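Local atomic coordinates of vibralactone Cyclase (Boreostereum vibrans, PDB entry 6KD0), a protein that probably catalyses the cyclization that forms the fused bicyclic beta-lactone of vibralactone, using an alpha/beta-hydrolase fold. Residues P31-L35 with E36-A40; S88-K91 with T92-Y95; M113-Y116 with D117-I121; M217-E220 with Y221-C224; K240-Y243 with W244-L248. One frame throughout, in Å; residues are numbered along the deposited sequence.

Contact 1. Residues P31-L35 with E36-A40; sequences PFPPL and EARRA
Arg38 reaches back from the first turn of helix 35-54 to bring the NH2 end of its guanidinium over the ring of Phe32. NH2 sits above the middle of that ring, 3.4 Å from Phe32 CZ, and the two planes are turned 45° apart, a cation-pi contact with CZ of Arg38 4.3 Å from the ring centroid. With CG anti to its carbonyl carbon (chi1 -67°) and the chain extended as far as NE, Arg38 also donates a hydrogen bond from NE to Pro33 O (2.8 Å), reaching that oxygen from above the carbonyl plane. Its NH1 is held by a salt bridge to Glu241. On another side of the first turn Leu35 puts CD2 over the centre of the Arg39 guanidinium, 3.6 Å from Arg39 CZ; the polar end of Arg39 goes to Ala107 O and Glu139. Pro34 CD packs on Ala37 CB at 3.8 Å. Pro34 O accepts from Arg38 N (3.1 Å) and, weakly, from Ala37 N. The arrangement is a helix N-terminus with proline at the N-cap, its incoming loop pinned by an arginine of the first turn.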
loop_
_atom_site.group_PDB
_atom_site.type_symbol
_atom_site.label_atom_id
_atom_site.label_comp_id
_atom_site.label_asym_id
_atom_site.label_seq_id
_atom_site.Cartn_x
_atom_site.Cartn_y
_atom_site.Cartn_z
ATOM N N PRO A 31 -7.334 -20.265 17.820
ATOM C CA PRO A 31 -6.302 -20.748 16.884
ATOM C C PRO A 31 -6.313 -20.000 15.564
ATOM O O PRO A 31 -5.248 -19.693 15.018
ATOM C CB PRO A 31 -6.661 -22.230 16.692
ATOM C CG PRO A 31 -7.524 -22.574 17.869
ATOM C CD PRO A 31 -8.274 -21.336 18.199
ATOM N N PHE A 32 -7.495 -19.680 15.046
ATOM C CA PHE A 32 -7.622 -18.916 13.804
ATOM C C PHE A 32 -8.867 -18.035 13.898
ATOM O O PHE A 32 -9.991 -18.494 13.634
ATOM C CB PHE A 32 -7.671 -19.821 12.575
ATOM C CG PHE A 32 -7.426 -19.094 11.283
ATOM C CD1 PHE A 32 -8.464 -18.444 10.635
ATOM C CD2 PHE A 32 -6.154 -19.047 10.723
ATOM C CE1 PHE A 32 -8.245 -17.765 9.443
ATOM C CE2 PHE A 32 -5.924 -18.370 9.526
ATOM C CZ PHE A 32 -6.977 -17.726 8.888
ATOM N N PRO A 33 -8.708 -16.766 14.262
ATOM C CA PRO A 33 -9.854 -15.868 14.398
ATOM C C PRO A 33 -10.617 -15.746 13.091
ATOM O O PRO A 33 -10.005 -15.673 12.014
ATOM C CB PRO A 33 -9.212 -14.526 14.784
ATOM C CG PRO A 33 -7.880 -14.879 15.332
ATOM C CD PRO A 33 -7.435 -16.119 14.633
ATOM N N PRO A 34 -11.947 -15.712 13.149
ATOM C CA PRO A 34 -12.757 -15.574 11.932
ATOM C C PRO A 34 -12.696 -14.147 11.398
ATOM O O PRO A 34 -12.233 -13.228 12.072
ATOM C CB PRO A 34 -14.171 -15.926 12.403
ATOM C CG PRO A 34 -14.178 -15.541 13.866
ATOM C CD PRO A 34 -12.769 -15.724 14.375
ATOM N N LEU A 35 -13.183 -13.980 10.161
ATOM C CA LEU A 35 -13.079 -12.684 9.490
ATOM C C LEU A 35 -13.702 -11.561 10.312
ATOM O O LEU A 35 -13.130 -10.463 10.418
ATOM C CB LEU A 35 -13.735 -12.745 8.106
ATOM C CG LEU A 35 -13.604 -11.455 7.294
ATOM C CD1 LEU A 35 -12.158 -10.943 7.244
ATOM C CD2 LEU A 35 -14.132 -11.686 5.909
ATOM N N GLU A 36 -14.870 -11.812 10.913
ATOM C CA GLU A 36 -15.528 -10.753 11.678
ATOM C C GLU A 36 -14.681 -10.312 12.860
ATOM O O GLU A 36 -14.640 -9.120 13.176
ATOM C CB GLU A 36 -16.911 -11.189 12.152
ATOM C CG GLU A 36 -16.916 -12.323 13.151
ATOM C CD GLU A 36 -17.113 -13.685 12.495
ATOM O OE1 GLU A 36 -17.528 -14.621 13.224
ATOM O OE2 GLU A 36 -16.842 -13.819 11.266
ATOM N N ALA A 37 -13.946 -11.241 13.482
ATOM C CA ALA A 37 -13.071 -10.865 14.589
ATOM C C ALA A 37 -11.872 -10.060 14.103
ATOM O O ALA A 37 -11.400 -9.162 14.808
ATOM C CB ALA A 37 -12.613 -12.105 15.354
ATOM N N ARG A 38 -11.373 -10.345 12.897
ATOM C CA ARG A 38 -10.255 -9.565 12.364
ATOM C C ARG A 38 -10.688 -8.143 11.993
ATOM O O ARG A 38 -9.990 -7.162 12.301
ATOM C CB ARG A 38 -9.668 -10.301 11.154
ATOM C CG ARG A 38 -9.000 -11.624 11.520
ATOM C CD ARG A 38 -8.868 -12.573 10.322
ATOM N NE ARG A 38 -8.311 -13.870 10.711
ATOM C CZ ARG A 38 -7.011 -14.128 10.863
ATOM N NH1 ARG A 38 -6.099 -13.181 10.653
ATOM N NH2 ARG A 38 -6.623 -15.348 11.222
ATOM N N ARG A 39 -11.838 -8.013 11.335
ATOM C CA ARG A 39 -12.394 -6.690 11.069
ATOM C C ARG A 39 -12.624 -5.920 12.371
ATOM O O ARG A 39 -12.266 -4.734 12.482
ATOM C CB ARG A 39 -13.687 -6.828 10.280
ATOM C CG ARG A 39 -13.471 -7.306 8.852
ATOM C CD ARG A 39 -14.783 -7.646 8.113
ATOM N NE ARG A 39 -14.542 -7.808 6.680
ATOM C CZ ARG A 39 -15.396 -8.333 5.802
ATOM N NH1 ARG A 39 -16.593 -8.771 6.196
ATOM N NH2 ARG A 39 -15.049 -8.408 4.519
ATOM N N ALA A 40 -13.209 -6.589 13.377
ATOM C CA ALA A 40 -13.462 -5.934 14.661
ATOM C C ALA A 40 -12.167 -5.553 15.353
ATOM O O ALA A 40 -12.123 -4.557 16.085
ATOM C CB ALA A 40 -14.290 -6.844 15.573
#

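Contact 2. Residues S88-K91 with T92-Y95; sequences SPDK and TKTY
Asp90 and Thr92 meet through one carboxylate oxygen: Asp90 OD1 accepts a hydrogen bond from Thr92 OG1 at 2.8 Å, on its syn lone pair, and a second from Thr92 N at 3.0 Å, which arrives from above the carboxylate plane. Asp90 points its CG away from its own backbone N (chi1 177°), turning the carboxylate towards the residues that follow. The turn itself is type I, closed by Lys93 N to Asp90 O at 3.1 Å. Further out, Ser88 OG accepts from Asp90 N at 3.0 Å, an ST turn that fixes the approach to Asp90, while Lys93 CD lies 3.7 Å from Ser88 OG. A water joins Asp90 O to Tyr95 OH, in the plane of the tyrosine ring, and another joins that hydroxyl to Ser88 N; a third spans Asp90 OD2 and Thr92 OG1. Beyond these, Asn164 ND2 binds Lys91 O and Lys93 O. Replacing Ser88 with an alanine would probably leave Asp90 N without its acceptor and let the loop ahead of the turn shift. With two donors on OD1 and a water on OD2, Asp90 is likely to stay ionised, its charge held by neutral groups in the surface loop that leads from strand 76-85 to strand 97-101.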
loop_
_atom_site.group_PDB
_atom_site.type_symbol
_atom_site.label_atom_id
_atom_site.label_comp_id
_atom_site.label_asym_id
_atom_site.label_seq_id
_atom_site.Cartn_x
_atom_site.Cartn_y
_atom_site.Cartn_z
ATOM N N SER A 88 -1.301 27.641 2.973
ATOM C CA SER A 88 -0.921 28.753 2.112
ATOM C C SER A 88 -1.921 29.902 2.249
ATOM O O SER A 88 -3.128 29.664 2.352
ATOM C CB SER A 88 -0.855 28.305 0.656
ATOM O OG SER A 88 -0.655 29.416 -0.200
ATOM N N PRO A 89 -1.459 31.160 2.263
ATOM C CA PRO A 89 -2.407 32.289 2.151
ATOM C C PRO A 89 -3.177 32.311 0.837
ATOM O O PRO A 89 -4.114 33.108 0.711
ATOM C CB PRO A 89 -1.510 33.528 2.281
ATOM C CG PRO A 89 -0.302 33.057 3.010
ATOM C CD PRO A 89 -0.101 31.609 2.624
ATOM N N ASP A 90 -2.814 31.460 -0.128
ATOM C CA ASP A 90 -3.391 31.442 -1.476
ATOM C C ASP A 90 -4.385 30.287 -1.545
ATOM O O ASP A 90 -4.020 29.141 -1.815
ATOM C CB ASP A 90 -2.293 31.309 -2.525
ATOM C CG ASP A 90 -2.826 31.213 -3.945
ATOM O OD1 ASP A 90 -4.056 31.318 -4.153
ATOM O OD2 ASP A 90 -2.003 31.019 -4.862
ATOM N N LYS A 91 -5.659 30.608 -1.327
ATOM C CA LYS A 91 -6.712 29.601 -1.323
ATOM C C LYS A 91 -6.966 28.988 -2.694
ATOM O O LYS A 91 -7.658 27.969 -2.769
ATOM C CB LYS A 91 -7.996 30.219 -0.773
ATOM C CG LYS A 91 -8.574 31.310 -1.670
ATOM C CD LYS A 91 -10.044 31.594 -1.351
ATOM C CE LYS A 91 -10.747 32.277 -2.522
ATOM N NZ LYS A 91 -10.364 33.711 -2.679
ATOM N N THR A 92 -6.415 29.555 -3.770
ATOM C CA THR A 92 -6.556 28.998 -5.111
ATOM C C THR A 92 -5.346 28.175 -5.560
ATOM O O THR A 92 -5.315 27.711 -6.704
ATOM C CB THR A 92 -6.821 30.124 -6.121
ATOM O OG1 THR A 92 -5.605 30.834 -6.383
ATOM C CG2 THR A 92 -7.849 31.114 -5.565
ATOM N N LYS A 93 -4.357 27.984 -4.690
ATOM C CA LYS A 93 -3.183 27.193 -5.030
ATOM C C LYS A 93 -3.579 25.745 -5.303
ATOM O O LYS A 93 -4.481 25.207 -4.656
ATOM C CB LYS A 93 -2.174 27.266 -3.881
ATOM C CG LYS A 93 -0.773 26.800 -4.212
ATOM C CD LYS A 93 0.162 27.133 -3.053
ATOM C CE LYS A 93 1.468 26.348 -3.102
ATOM N NZ LYS A 93 2.347 26.735 -4.232
ATOM N N THR A 94 -2.908 25.118 -6.273
ATOM C CA THR A 94 -3.072 23.698 -6.562
ATOM C C THR A 94 -1.800 22.942 -6.196
ATOM O O THR A 94 -0.692 23.486 -6.248
ATOM C CB THR A 94 -3.421 23.448 -8.034
ATOM O OG1 THR A 94 -2.373 23.958 -8.863
ATOM C CG2 THR A 94 -4.731 24.132 -8.393
ATOM N N TYR A 95 -1.965 21.678 -5.838
ATOM C CA TYR A 95 -0.903 20.870 -5.258
ATOM C C TYR A 95 -0.743 19.574 -6.031
ATOM O O TYR A 95 -1.660 19.156 -6.744
ATOM C CB TYR A 95 -1.216 20.553 -3.790
ATOM C CG TYR A 95 -1.434 21.795 -2.977
ATOM C CD1 TYR A 95 -0.359 22.466 -2.408
ATOM C CD2 TYR A 95 -2.708 22.320 -2.810
ATOM C CE1 TYR A 95 -0.546 23.618 -1.669
ATOM C CE2 TYR A 95 -2.911 23.472 -2.061
ATOM C CZ TYR A 95 -1.831 24.113 -1.496
ATOM O OH TYR A 95 -2.055 25.256 -0.761
HETATM O O HOH W 1 -1.239 24.998 1.865
HETATM O O HOH W 2 -4.411 26.534 -0.862
HETATM O O HOH W 3 -2.619 30.000 -7.097
#

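Contact 3. Residues M113-Y116 with D117-I121; sequences MDDY and DLRII
Asp115 and Arg119, one helical turn apart, meet with carboxylate and guanidinium planes nearly perpendicular, 84° apart, the oxygen at the guanidinium edge. Arg119 comes side-on, and both NE (2.9 Å) and NH2 (2.8 Å) close on the single oxygen Asp115 OD2 in a salt bridge. That oxygen lies near the guanidinium plane; it offers its syn lone pair to NH2 and is met by NE from above the carboxylate plane. The reach depends on Asp115 turning CG anti to its backbone N (chi1 -168°). Its other oxygen, OD1, goes to Tyr83 OH and to Arg81 of strand 76-85, so the carboxylate is shared between two arginines, which probably keeps it ionised.

Tyr116 runs beside Arg119 in the same direction, the planes 64° apart, with CE1 over one guanidinium face towards its rim and CD1 3.9 Å from Arg119 NE. Asp114 and Asp117, likewise acidic, do not meet directly: Asp114 OD1 and Asp117 OD2 stand 4.6 Å apart, and one water donates to both. Asp117 OD2 is also salt-bridged to Arg318, likely to ease the repulsion. Backbone bonds from Leu118 N to Asp114 O (2.8 Å) and from Ile120 N to Tyr116 O (3.0 Å) carry the helix. Asp114 is its N-cap by position, although its side chain makes no capping bond. This is the start of helix 115-125, the crossover helix of the beta-alpha-beta unit between strands 97-101 and 128-132 of the alpha/beta-hydrolase fold.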
loop_
_atom_site.group_PDB
_atom_site.type_symbol
_atom_site.label_atom_id
_atom_site.label_comp_id
_atom_site.label_asym_id
_atom_site.label_seq_id
_atom_site.Cartn_x
_atom_site.Cartn_y
_atom_site.Cartn_z
ATOM N N MET A 113 -8.137 3.609 8.354
ATOM C CA MET A 113 -6.816 3.050 8.619
ATOM C C MET A 113 -5.718 4.096 8.524
ATOM O O MET A 113 -4.812 4.142 9.367
ATOM C CB MET A 113 -6.530 1.925 7.639
ATOM C CG MET A 113 -7.334 0.671 7.932
ATOM S SD MET A 113 -7.152 -0.465 6.553
ATOM C CE MET A 113 -7.255 -2.043 7.394
ATOM N N ASP A 114 -5.767 4.937 7.497
ATOM C CA ASP A 114 -4.634 5.823 7.268
ATOM C C ASP A 114 -5.042 7.270 7.422
ATOM O O ASP A 114 -4.259 8.172 7.078
ATOM C CB ASP A 114 -4.016 5.557 5.891
ATOM C CG ASP A 114 -3.681 4.090 5.698
ATOM O OD1 ASP A 114 -2.730 3.607 6.361
ATOM O OD2 ASP A 114 -4.381 3.410 4.913
ATOM N N ASP A 115 -6.234 7.509 7.973
ATOM C CA ASP A 115 -6.770 8.867 7.991
ATOM C C ASP A 115 -5.801 9.852 8.652
ATOM O O ASP A 115 -5.412 10.864 8.049
ATOM C CB ASP A 115 -8.125 8.854 8.697
ATOM C CG ASP A 115 -8.888 10.143 8.527
ATOM O OD1 ASP A 115 -9.247 10.492 7.383
ATOM O OD2 ASP A 115 -9.149 10.796 9.554
ATOM N N TYR A 116 -5.369 9.559 9.877
ATOM C CA TYR A 116 -4.453 10.479 10.551
ATOM C C TYR A 116 -3.140 10.598 9.792
ATOM O O TYR A 116 -2.637 11.714 9.589
ATOM C CB TYR A 116 -4.210 10.041 11.996
ATOM C CG TYR A 116 -5.349 10.404 12.935
ATOM C CD1 TYR A 116 -6.630 10.661 12.449
ATOM C CD2 TYR A 116 -5.147 10.467 14.303
ATOM C CE1 TYR A 116 -7.678 10.984 13.305
ATOM C CE2 TYR A 116 -6.177 10.796 15.165
ATOM C CZ TYR A 116 -7.435 11.050 14.666
ATOM O OH TYR A 116 -8.448 11.363 15.525
ATOM N N ASP A 117 -2.602 9.471 9.304
ATOM C CA ASP A 117 -1.331 9.547 8.593
ATOM C C ASP A 117 -1.450 10.492 7.404
ATOM O O ASP A 117 -0.570 11.330 7.178
ATOM C CB ASP A 117 -0.891 8.159 8.129
ATOM C CG ASP A 117 -0.097 7.402 9.189
ATOM O OD1 ASP A 117 0.758 8.019 9.848
ATOM O OD2 ASP A 117 -0.329 6.186 9.369
ATOM N N LEU A 118 -2.576 10.428 6.679
ATOM C CA LEU A 118 -2.709 11.259 5.484
ATOM C C LEU A 118 -2.968 12.723 5.850
ATOM O O LEU A 118 -2.473 13.619 5.150
ATOM C CB LEU A 118 -3.809 10.716 4.565
ATOM C CG LEU A 118 -3.469 9.365 3.900
ATOM C CD1 LEU A 118 -4.622 8.847 3.048
ATOM C CD2 LEU A 118 -2.187 9.450 3.050
ATOM N N ARG A 119 -3.691 12.986 6.953
ATOM C CA ARG A 119 -3.792 14.361 7.436
ATOM C C ARG A 119 -2.399 14.921 7.656
ATOM O O ARG A 119 -2.093 16.054 7.257
ATOM C CB ARG A 119 -4.591 14.435 8.736
ATOM C CG ARG A 119 -6.064 14.177 8.611
ATOM C CD ARG A 119 -6.665 14.062 9.997
ATOM N NE ARG A 119 -7.958 13.393 9.997
ATOM C CZ ARG A 119 -9.063 13.903 10.532
ATOM N NH1 ARG A 119 -9.043 15.106 11.111
ATOM N NH2 ARG A 119 -10.179 13.210 10.498
ATOM N N ILE A 120 -1.525 14.111 8.263
ATOM C CA ILE A 120 -0.173 14.576 8.525
ATOM C C ILE A 120 0.562 14.799 7.210
ATOM O O ILE A 120 1.137 15.878 6.976
ATOM C CB ILE A 120 0.541 13.572 9.444
ATOM C CG1 ILE A 120 -0.156 13.590 10.809
ATOM C CG2 ILE A 120 2.030 13.880 9.542
ATOM C CD1 ILE A 120 0.120 12.404 11.665
ATOM N N ILE A 121 0.447 13.834 6.288
ATOM C CA ILE A 121 1.284 13.848 5.094
ATOM C C ILE A 121 0.887 15.003 4.196
ATOM O O ILE A 121 1.747 15.702 3.643
ATOM C CB ILE A 121 1.207 12.495 4.352
ATOM C CG1 ILE A 121 2.096 11.455 5.046
ATOM C CG2 ILE A 121 1.596 12.669 2.877
ATOM C CD1 ILE A 121 1.897 10.038 4.559
HETATM O O HOH W 4 -3.263 6.689 10.166
HETATM O O HOH W 5 -0.606 4.841 6.993
#

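Contact 4. Residues M217-E220 with Y221-C224; sequences MPEE and YKSC
Glu219, its CG anti to the backbone N (chi1 -162°) and its chain bent at chi2, swings its carboxylate to the outstretched Lys222, whose NZ meets OE1 at 2.7 Å in a salt bridge. The ammonium approaches on the syn side, somewhat out of the carboxylate plane. Glu220 carries CG between its backbone N and carbonyl carbon (chi1 66°), which lays it alongside Tyr221: CG sits over the ring centre, 3.6 Å from the centroid, a CH-pi contact, and the carboxylate stacks at 22° to the ring plane. Tyr221 N to Pro218 O (2.9 Å) and Lys222 N to Glu219 O (3.0 Å) wind successive tight turns in the loop between strand 203-207 and helix 227-230 of the alpha/beta-hydrolase fold. A water links Glu219 O to Ser223 N. Pro218 CB comes obliquely to Tyr221 CD2 at 3.8 Å, while Met217 and Lys222 run antiparallel alongside one another, their CG atoms also 3.8 Å apart. Met217 and Tyr221 both rest on Leu289 of helix 284-296.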
loop_
_atom_site.group_PDB
_atom_site.type_symbol
_atom_site.label_atom_id
_atom_site.label_comp_id
_atom_site.label_asym_id
_atom_site.label_seq_id
_atom_site.Cartn_x
_atom_site.Cartn_y
_atom_site.Cartn_z
ATOM N N MET A 217 2.833 -18.796 -9.334
ATOM C CA MET A 217 4.241 -18.434 -9.312
ATOM C C MET A 217 4.966 -19.135 -10.458
ATOM O O MET A 217 4.896 -20.366 -10.563
ATOM C CB MET A 217 4.867 -18.833 -7.980
ATOM C CG MET A 217 6.318 -18.462 -7.841
ATOM S SD MET A 217 6.558 -16.684 -7.892
ATOM C CE MET A 217 5.548 -16.163 -6.502
ATOM N N PRO A 218 5.659 -18.404 -11.329
ATOM C CA PRO A 218 6.333 -19.060 -12.456
ATOM C C PRO A 218 7.386 -20.034 -11.954
ATOM O O PRO A 218 8.105 -19.759 -10.991
ATOM C CB PRO A 218 6.954 -17.891 -13.225
ATOM C CG PRO A 218 6.118 -16.720 -12.845
ATOM C CD PRO A 218 5.814 -16.945 -11.394
ATOM N N GLU A 219 7.430 -21.204 -12.599
ATOM C CA GLU A 219 8.319 -22.276 -12.156
ATOM C C GLU A 219 9.753 -21.782 -11.987
ATOM O O GLU A 219 10.404 -22.076 -10.977
ATOM C CB GLU A 219 8.262 -23.442 -13.146
ATOM C CG GLU A 219 8.801 -24.756 -12.589
ATOM C CD GLU A 219 7.999 -25.277 -11.406
ATOM O OE1 GLU A 219 6.749 -25.174 -11.420
ATOM O OE2 GLU A 219 8.629 -25.805 -10.464
ATOM N N GLU A 220 10.248 -21.001 -12.947
ATOM C CA GLU A 220 11.645 -20.580 -12.916
ATOM C C GLU A 220 11.977 -19.730 -11.699
ATOM O O GLU A 220 13.158 -19.578 -11.371
ATOM C CB GLU A 220 11.990 -19.785 -14.170
ATOM C CG GLU A 220 11.245 -18.472 -14.243
ATOM C CD GLU A 220 11.093 -17.954 -15.646
ATOM O OE1 GLU A 220 12.077 -17.394 -16.174
ATOM O OE2 GLU A 220 9.986 -18.101 -16.213
ATOM N N TYR A 221 10.972 -19.155 -11.038
ATOM C CA TYR A 221 11.208 -18.324 -9.868
ATOM C C TYR A 221 10.855 -18.999 -8.559
ATOM O O TYR A 221 11.011 -18.370 -7.508
ATOM C CB TYR A 221 10.415 -17.014 -9.956
ATOM C CG TYR A 221 10.717 -16.186 -11.170
ATOM C CD1 TYR A 221 12.024 -15.941 -11.560
ATOM C CD2 TYR A 221 9.692 -15.637 -11.923
ATOM C CE1 TYR A 221 12.300 -15.176 -12.674
ATOM C CE2 TYR A 221 9.954 -14.872 -13.039
ATOM C CZ TYR A 221 11.260 -14.643 -13.409
ATOM O OH TYR A 221 11.529 -13.879 -14.527
ATOM N N LYS A 222 10.377 -20.245 -8.578
ATOM C CA LYS A 222 9.885 -20.820 -7.330
ATOM C C LYS A 222 11.001 -20.964 -6.306
ATOM O O LYS A 222 10.753 -20.895 -5.095
ATOM C CB LYS A 222 9.203 -22.158 -7.586
ATOM C CG LYS A 222 7.797 -22.004 -8.114
ATOM C CD LYS A 222 7.135 -23.349 -8.287
ATOM C CE LYS A 222 5.717 -23.202 -8.802
ATOM N NZ LYS A 222 5.210 -24.491 -9.355
ATOM N N SER A 223 12.232 -21.113 -6.806
ATOM C CA SER A 223 13.431 -21.253 -5.940
ATOM C C SER A 223 13.711 -19.930 -5.217
ATOM O O SER A 223 14.261 -19.978 -4.098
ATOM C CB SER A 223 14.625 -21.705 -6.741
ATOM O OG SER A 223 14.789 -23.112 -6.652
ATOM N N CYS A 224 13.347 -18.798 -5.831
ATOM C CA CYS A 224 13.583 -17.494 -5.206
ATOM C C CYS A 224 12.710 -17.286 -3.978
ATOM O O CYS A 224 13.021 -16.437 -3.131
ATOM C CB CYS A 224 13.288 -16.349 -6.174
ATOM S SG CYS A 224 14.052 -16.464 -7.784
HETATM O O HOH W 6 12.935 -22.125 -9.514
#

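Contact 5. Residues K240-Y243 with W244-L248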
loop_
_atom_site.group_PDB
_atom_site.type_symbol
_atom_site.label_atom_id
_atom_site.label_comp_id
_atom_site.label_asym_id
_atom_site.label_seq_id
_atom_site.Cartn_x
_atom_site.Cartn_y
_atom_site.Cartn_z
ATOM N N LYS A 240 -0.313 -19.665 6.419
ATOM C CA LYS A 240 -1.710 -20.065 6.463
ATOM C C LYS A 240 -2.640 -18.883 6.190
ATOM O O LYS A 240 -3.622 -19.017 5.451
ATOM C CB LYS A 240 -2.006 -20.693 7.828
ATOM C CG LYS A 240 -3.432 -21.175 8.015
ATOM C CD LYS A 240 -3.596 -21.822 9.385
ATOM C CE LYS A 240 -5.016 -22.339 9.571
ATOM N NZ LYS A 240 -5.209 -23.035 10.876
ATOM N N GLU A 241 -2.338 -17.721 6.781
ATOM C CA GLU A 241 -3.171 -16.532 6.605
ATOM C C GLU A 241 -3.072 -16.001 5.179
ATOM O O GLU A 241 -4.072 -15.552 4.599
ATOM C CB GLU A 241 -2.759 -15.456 7.615
ATOM C CG GLU A 241 -3.225 -15.725 9.044
ATOM C CD GLU A 241 -2.701 -14.700 10.042
ATOM O OE1 GLU A 241 -3.496 -14.188 10.859
ATOM O OE2 GLU A 241 -1.493 -14.403 10.009
ATOM N N VAL A 242 -1.865 -16.037 4.604
ATOM C CA VAL A 242 -1.683 -15.624 3.214
ATOM C C VAL A 242 -2.587 -16.449 2.300
ATOM O O VAL A 242 -3.340 -15.909 1.465
ATOM C CB VAL A 242 -0.198 -15.739 2.824
ATOM C CG1 VAL A 242 -0.028 -15.633 1.306
ATOM C CG2 VAL A 242 0.610 -14.643 3.538
ATOM N N TYR A 243 -2.529 -17.776 2.452
ATOM C CA TYR A 243 -3.366 -18.654 1.633
ATOM C C TYR A 243 -4.852 -18.396 1.878
ATOM O O TYR A 243 -5.671 -18.456 0.946
ATOM C CB TYR A 243 -3.019 -20.123 1.916
ATOM C CG TYR A 243 -1.833 -20.627 1.127
ATOM C CD1 TYR A 243 -0.606 -19.984 1.201
ATOM C CD2 TYR A 243 -1.944 -21.739 0.296
ATOM C CE1 TYR A 243 0.495 -20.434 0.474
ATOM C CE2 TYR A 243 -0.860 -22.202 -0.432
ATOM C CZ TYR A 243 0.358 -21.547 -0.336
ATOM O OH TYR A 243 1.445 -21.991 -1.059
ATOM N N TRP A 244 -5.225 -18.099 3.126
ATOM C CA TRP A 244 -6.637 -17.847 3.410
ATOM C C TRP A 244 -7.120 -16.567 2.722
ATOM O O TRP A 244 -8.220 -16.535 2.163
ATOM C CB TRP A 244 -6.856 -17.802 4.926
ATOM C CG TRP A 244 -8.279 -17.610 5.382
ATOM C CD1 TRP A 244 -9.318 -18.493 5.258
ATOM C CD2 TRP A 244 -8.794 -16.480 6.088
ATOM N NE1 TRP A 244 -10.457 -17.963 5.832
ATOM C CE2 TRP A 244 -10.158 -16.729 6.347
ATOM C CE3 TRP A 244 -8.235 -15.269 6.513
ATOM C CZ2 TRP A 244 -10.969 -15.819 7.022
ATOM C CZ3 TRP A 244 -9.040 -14.372 7.187
ATOM C CH2 TRP A 244 -10.394 -14.652 7.434
ATOM N N PHE A 245 -6.314 -15.496 2.760
ATOM C CA PHE A 245 -6.712 -14.255 2.098
ATOM C C PHE A 245 -6.803 -14.441 0.580
ATOM O O PHE A 245 -7.694 -13.871 -0.075
ATOM C CB PHE A 245 -5.744 -13.114 2.458
ATOM C CG PHE A 245 -5.967 -12.521 3.832
ATOM C CD1 PHE A 245 -7.155 -11.879 4.149
ATOM C CD2 PHE A 245 -4.968 -12.580 4.797
ATOM C CE1 PHE A 245 -7.357 -11.329 5.424
ATOM C CE2 PHE A 245 -5.164 -12.033 6.066
ATOM C CZ PHE A 245 -6.363 -11.415 6.377
ATOM N N ASN A 246 -5.881 -15.225 0.000
ATOM C CA ASN A 246 -5.979 -15.549 -1.427
ATOM C C ASN A 246 -7.274 -16.289 -1.727
ATOM O O ASN A 246 -7.934 -16.033 -2.745
ATOM C CB ASN A 246 -4.785 -16.409 -1.877
ATOM C CG ASN A 246 -3.478 -15.649 -1.865
ATOM O OD1 ASN A 246 -3.441 -14.458 -2.111
ATOM N ND2 ASN A 246 -2.384 -16.358 -1.611
ATOM N N GLU A 247 -7.640 -17.237 -0.863
ATOM C CA GLU A 247 -8.888 -17.974 -1.038
ATOM C C GLU A 247 -10.116 -17.066 -0.923
ATOM O O GLU A 247 -11.060 -17.188 -1.708
ATOM C CB GLU A 247 -8.955 -19.101 -0.006
ATOM C CG GLU A 247 -10.243 -19.904 -0.088
ATOM C CD GLU A 247 -10.288 -21.030 0.918
ATOM O OE1 GLU A 247 -11.091 -21.966 0.713
ATOM O OE2 GLU A 247 -9.526 -20.982 1.908
ATOM N N LEU A 248 -10.128 -16.161 0.059
ATOM C CA LEU A 248 -11.252 -15.235 0.206
ATOM C C LEU A 248 -11.404 -14.370 -1.039
ATOM O O LEU A 248 -12.525 -14.030 -1.447
ATOM C CB LEU A 248 -11.055 -14.352 1.437
ATOM C CG LEU A 248 -11.115 -14.951 2.846
ATOM C CD1 LEU A 248 -10.822 -13.850 3.853
ATOM C CD2 LEU A 248 -12.469 -15.573 3.120
#
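Backbone hydrogen bonds tie Lys240-Tyr243 to Trp244-Leu248: Trp244 N to Lys240 O (3.0 Å), Phe245 N to Glu241 O (2.9 Å), Asn246 N to Val242 O (3.0 Å) and Glu247 N to Tyr243 O (2.9 Å). Each joins residues four apart, the alpha-helical pattern.

Side chains meet the preceding turn mainly by packing. Phe245, CG anti to its carbonyl carbon (chi1 -78°), brings CD2 within 3.1 Å of Glu241 O, the ring standing obliquely to that oxygen. Val242 and Asn246 run side by side, with CG1 of Val242 3.8 Å from Asn246 ND2. Within 244-248, Trp244 puts CE3 over the centre of one Phe245 face, and Leu248 CD1 lies over one face of the Trp244 ring, towards its rim. All of this lies on helix 239-249 of the alpha/beta-hydrolase fold, which follows strand 203-207 in the chain and precedes strand 273-278. An alanine in place of Phe245 would probably leave Trp244 without the ring beneath its CE3 edge and open a gap beside Glu241 O.

Polar and aromatic contacts reach beyond these two segments. With OE1 of Glu241 engaged by Arg38 and OE2 accepting from Ser238 N, both carboxylate oxygens are held. Trp244 meets the Phe32 ring edge-to-face and touches Leu35 of helix 35-54, and Tyr243 makes a cation-pi contact with Lys239 at the start of its own helix.

Overall arrangement
Contacts 1 and 5 touch: helix 35-54 with its incoming loop packs against helix 239-249 through a salt bridge and aromatic packing, the centres of the two contacts about 13 Å apart. Contact 3 is partly buried and lies nearest the middle of the chain, its centre about 13 Å from the chain's centre; its charges find partners in neighbouring elements. Contact 5 is also partly buried, but joins its two halves mainly by backbone bonds, with looser side-chain packing. Contacts 1, 2 and 4 are at the surface. Contact 2, on the opposite side of the chain's centre from contacts 1, 4 and 5, relies on polar turn bonds and waters, whereas contact 4 combines a salt bridge with a CH-pi contact.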